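Universal stress protein (Archaeoglobus fulgidus, PDB 6HCD) is of unknown function but belongs to the universal stress protein A family, whose members are linked to cellular stress responses and in many cases bind nucleotides. Local coordinates at residues E47-L51 and R52-V56; G137-A140 and R141-L145. All coordinates share one frame; numbering follows the deposited sequence.

Contact 1: residues E47-L51 and R52-V56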
loop_
_atom_site.group_PDB
_atom_site.type_symbol
_atom_site.label_atom_id
_atom_site.label_comp_id
_atom_site.label_asym_id
_atom_site.label_seq_id
_atom_site.Cartn_x
_atom_site.Cartn_y
_atom_site.Cartn_z
ATOM N N GLU A 47 -1.262 5.369 13.251
ATOM C CA GLU A 47 -1.180 6.754 12.828
ATOM C C GLU A 47 -2.302 7.037 11.817
ATOM O O GLU A 47 -2.975 8.061 11.919
ATOM C CB GLU A 47 0.223 7.041 12.292
ATOM C CG GLU A 47 0.399 8.420 11.692
ATOM C CD GLU A 47 1.767 8.669 11.076
ATOM O OE1 GLU A 47 2.216 7.916 10.162
ATOM O OE2 GLU A 47 2.374 9.630 11.501
ATOM N N GLU A 48 -2.518 6.125 10.862
ATOM C CA GLU A 48 -3.618 6.248 9.901
ATOM C C GLU A 48 -4.958 6.377 10.653
ATOM O O GLU A 48 -5.799 7.212 10.324
ATOM C CB GLU A 48 -3.646 5.026 8.977
ATOM C CG GLU A 48 -2.612 5.062 7.880
ATOM C CD GLU A 48 -2.993 5.891 6.670
ATOM O OE1 GLU A 48 -4.151 6.302 6.588
ATOM O OE2 GLU A 48 -2.115 6.145 5.837
ATOM N N ALA A 49 -5.142 5.538 11.674
ATOM C CA ALA A 49 -6.379 5.459 12.448
ATOM C C ALA A 49 -6.588 6.751 13.255
ATOM O O ALA A 49 -7.700 7.265 13.300
ATOM C CB ALA A 49 -6.334 4.251 13.356
ATOM N N ARG A 50 -5.522 7.245 13.903
ATOM C CA ARG A 50 -5.553 8.500 14.678
ATOM C C ARG A 50 -5.948 9.676 13.781
ATOM O O ARG A 50 -6.738 10.509 14.178
ATOM C CB ARG A 50 -4.189 8.828 15.285
ATOM C CG ARG A 50 -3.857 8.041 16.548
ATOM C CD ARG A 50 -2.629 8.604 17.255
ATOM N NE ARG A 50 -1.606 9.164 16.379
ATOM C CZ ARG A 50 -0.459 8.563 16.054
ATOM N NH1 ARG A 50 -0.177 7.355 16.524
ATOM N NH2 ARG A 50 0.409 9.214 15.295
ATOM N N LEU A 51 -5.342 9.753 12.594
ATOM C CA LEU A 51 -5.611 10.834 11.646
ATOM C C LEU A 51 -7.076 10.806 11.198
ATOM O O LEU A 51 -7.692 11.858 11.080
ATOM C CB LEU A 51 -4.677 10.702 10.438
ATOM C CG LEU A 51 -3.210 11.029 10.689
ATOM C CD1 LEU A 51 -2.371 10.633 9.490
ATOM C CD2 LEU A 51 -3.031 12.506 11.011
ATOM N N ARG A 52 -7.623 9.605 10.969
ATOM C CA ARG A 52 -8.941 9.441 10.364
ATOM C C ARG A 52 -10.034 9.344 11.432
ATOM O O ARG A 52 -11.203 9.506 11.110
ATOM C CB ARG A 52 -8.951 8.210 9.455
ATOM C CG ARG A 52 -8.042 8.330 8.240
ATOM C CD ARG A 52 -7.770 6.978 7.609
ATOM N NE ARG A 52 -6.800 7.036 6.535
ATOM C CZ ARG A 52 -7.072 7.366 5.281
ATOM N NH1 ARG A 52 -8.297 7.719 4.932
ATOM N NH2 ARG A 52 -6.118 7.312 4.374
ATOM N N GLY A 53 -9.653 9.071 12.689
ATOM C CA GLY A 53 -10.599 8.873 13.792
ATOM C C GLY A 53 -11.414 7.598 13.645
ATOM O O GLY A 53 -12.630 7.597 13.862
ATOM N N VAL A 54 -10.742 6.500 13.271
ATOM C CA VAL A 54 -11.378 5.190 13.125
ATOM C C VAL A 54 -10.571 4.171 13.926
ATOM O O VAL A 54 -9.397 4.400 14.233
ATOM C CB VAL A 54 -11.506 4.787 11.642
ATOM C CG1 VAL A 54 -12.237 5.853 10.832
ATOM C CG2 VAL A 54 -10.152 4.500 11.017
ATOM N N PRO A 55 -11.182 3.032 14.307
ATOM C CA PRO A 55 -10.454 1.974 14.999
ATOM C C PRO A 55 -9.585 1.146 14.042
ATOM O O PRO A 55 -9.789 1.170 12.800
ATOM C CB PRO A 55 -11.567 1.105 15.600
ATOM C CG PRO A 55 -12.752 1.302 14.673
ATOM C CD PRO A 55 -12.606 2.706 14.118
ATOM N N VAL A 56 -8.632 0.420 14.639
ATOM C CA VAL A 56 -7.815 -0.545 13.943
ATOM C C VAL A 56 -8.342 -1.950 14.257
ATOM O O VAL A 56 -8.444 -2.326 15.414
ATOM C CB VAL A 56 -6.329 -0.415 14.332
ATOM C CG1 VAL A 56 -5.480 -1.445 13.612
ATOM C CG2 VAL A 56 -5.799 0.994 14.075
#
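A Schellman-type C-cap closes helix 36-52, and Ala49 meets Val54 across it. Ala49 O accepts Val54 N at 3.1 Å in the 6→1 bond of the motif, while Gly53 N makes just a weak bond, to the same oxygen. Gly53, with phi of 68°, reverses the chain and brings Val54 and Val56 back beside the helix. Ala49 CB lies 4.5 Å from Val54 CG2 and only 3.4 Å from Val56 CG2, a tight fit for two methyl groups. In Val56 the branch anti to the carbonyl carbon, CG2, is the one that meets Ala49 CB.

One turn back, Glu48 and Arg52 run side by side. Arg52 N donates to Glu48 O at 3.1 Å, while the side chains form a salt bridge. A bend at chi2 (-82°) curls the Glu48 carboxylate round to the guanidinium edge, where OE1 accepts NE at 2.7 Å and NH2 at 3.1 Å. OE1 lies in the guanidinium plane, and with the two planes only 19° apart this double bond to one oxygen would limit guanidinium rotation. Glu48 OE2 turns to Arg52 of the second subunit, and Arg52 NH1 to Glu47 of that subunit, so the charged pairs recur across the dimer interface. After the cap a short loop leads into strand 56-62, completing a beta-alpha-beta crossover from strand 27-30, as expected of the alpha/beta fold of universal stress proteins.

Contact 2: residues G137-A140 and R141-L145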
loop_
_atom_site.group_PDB
_atom_site.type_symbol
_atom_site.label_atom_id
_atom_site.label_comp_id
_atom_site.label_asym_id
_atom_site.label_seq_id
_atom_site.Cartn_x
_atom_site.Cartn_y
_atom_site.Cartn_z
ATOM N N GLY A 137 7.135 -11.752 0.164
ATOM C CA GLY A 137 6.506 -12.693 1.114
ATOM C C GLY A 137 5.164 -13.163 0.574
ATOM O O GLY A 137 4.445 -12.359 -0.014
ATOM N N SER A 138 4.880 -14.464 0.681
ATOM C CA SER A 138 3.835 -15.081 -0.171
ATOM C C SER A 138 2.461 -14.495 0.172
ATOM O O SER A 138 1.651 -14.249 -0.721
ATOM C CB SER A 138 3.844 -16.589 -0.081
ATOM O OG SER A 138 3.584 -17.011 1.245
ATOM N N VAL A 139 2.230 -14.218 1.462
ATOM C CA VAL A 139 0.927 -13.712 1.929
ATOM C C VAL A 139 0.722 -12.279 1.414
ATOM O O VAL A 139 -0.282 -11.990 0.784
ATOM C CB VAL A 139 0.788 -13.813 3.461
ATOM C CG1 VAL A 139 -0.504 -13.172 3.963
ATOM C CG2 VAL A 139 0.886 -15.255 3.931
ATOM N N ALA A 140 1.708 -11.410 1.649
ATOM C CA ALA A 140 1.635 -9.999 1.255
ATOM C C ALA A 140 1.438 -9.882 -0.260
ATOM O O ALA A 140 0.653 -9.076 -0.720
ATOM C CB ALA A 140 2.881 -9.268 1.691
ATOM N N ARG A 141 2.183 -10.678 -1.026
ATOM C CA ARG A 141 2.117 -10.662 -2.478
ATOM C C ARG A 141 0.662 -10.831 -2.941
ATOM O O ARG A 141 0.155 -10.070 -3.744
ATOM C CB ARG A 141 3.004 -11.774 -3.044
ATOM C CG ARG A 141 2.934 -11.921 -4.554
ATOM C CD ARG A 141 3.436 -13.293 -5.008
ATOM N NE ARG A 141 3.720 -13.277 -6.432
ATOM C CZ ARG A 141 2.791 -13.274 -7.384
ATOM N NH1 ARG A 141 1.525 -13.500 -7.071
ATOM N NH2 ARG A 141 3.137 -13.028 -8.635
ATOM N N ASP A 142 -0.004 -11.865 -2.429
ATOM C CA ASP A 142 -1.341 -12.216 -2.893
ATOM C C ASP A 142 -2.383 -11.240 -2.323
ATOM O O ASP A 142 -3.378 -10.969 -2.971
ATOM C CB ASP A 142 -1.660 -13.676 -2.578
ATOM C CG ASP A 142 -1.025 -14.665 -3.549
ATOM O OD1 ASP A 142 -0.289 -14.236 -4.490
ATOM O OD2 ASP A 142 -1.258 -15.867 -3.347
ATOM N N VAL A 143 -2.157 -10.715 -1.117
ATOM C CA VAL A 143 -3.040 -9.676 -0.564
ATOM C C VAL A 143 -3.013 -8.453 -1.480
ATOM O O VAL A 143 -4.062 -7.928 -1.791
ATOM C CB VAL A 143 -2.673 -9.284 0.878
ATOM C CG1 VAL A 143 -3.344 -7.986 1.313
ATOM C CG2 VAL A 143 -2.995 -10.406 1.838
ATOM N N ILE A 144 -1.820 -8.018 -1.899
ATOM C CA ILE A 144 -1.682 -6.840 -2.732
ATOM C C ILE A 144 -2.463 -7.018 -4.043
ATOM O O ILE A 144 -3.121 -6.092 -4.489
ATOM C CB ILE A 144 -0.199 -6.499 -2.980
ATOM C CG1 ILE A 144 0.503 -6.081 -1.688
ATOM C CG2 ILE A 144 -0.046 -5.440 -4.064
ATOM C CD1 ILE A 144 2.011 -6.212 -1.761
ATOM N N LEU A 145 -2.386 -8.199 -4.653
ATOM C CA LEU A 145 -3.005 -8.437 -5.978
ATOM C C LEU A 145 -4.511 -8.696 -5.859
ATOM O O LEU A 145 -5.278 -8.301 -6.738
ATOM C CB LEU A 145 -2.298 -9.626 -6.633
ATOM C CG LEU A 145 -0.836 -9.378 -7.007
ATOM C CD1 LEU A 145 -0.204 -10.634 -7.574
ATOM C CD2 LEU A 145 -0.750 -8.237 -8.015
#
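Val139 and Val143 stand one turn apart near the start of helix 138-146, and backbone hydrogen bonds account for most of what joins them and their neighbours. Gly137, at the N-cap, gives its O to Arg141 N at 3.0 Å; Val139 O takes Val143 N at 3.0 Å and Ala140 O takes Ile144 N at 2.9 Å. The bond from Asp142 N to Ser138 O is weak. In nucleotide-binding relatives a glycine followed by serine or threonine at this helix start belongs to the phosphate-binding motif; here an unidentified ligand lies about 4 Å from the Val139 side chain.

Apolar contact is modest: Val139 CG1 approaches Val143 CG2 at 4.3 Å, beside Pro105 and Pro106 of helix 105-115. Ile144 lays CG1 and CD1 over Ala140 O, CG1 at 3.2 Å, and reaches strands 120-128 and 151-154.

The charged pair joins neighbours. Arg141, with CG anti to the backbone N (chi1 176°) and an extended chain, brings NH1 to Asp142 OD1 at 3.2 Å, in the guanidinium plane. With an alanine in place of Asp142 this carboxylate is gone, and the Arg141 guanidinium would probably be freer to turn, though NH2 also bonds Leu134 O of the second subunit.

Contacts 1 and 2 illustrate the two ends of helices in one alpha/beta domain: the first closes helix 36-52, the second opens helix 138-146. They come in series along the chain, with their centres 24 Å apart and nearest atoms about 14 Å apart, and they do not touch. What joins them is the sheet. Contact 1 packs on strand 27-30 and leads into strand 56-62, whereas contact 2 rests on strands 120-128 and 151-154; strand 27-30 pairs in parallel with both 56-62 and 120-128. Each contact also reaches the second subunit, so residues at two separated helix ends take part in dimer contacts. The unidentified ligand lies much nearer contact 2.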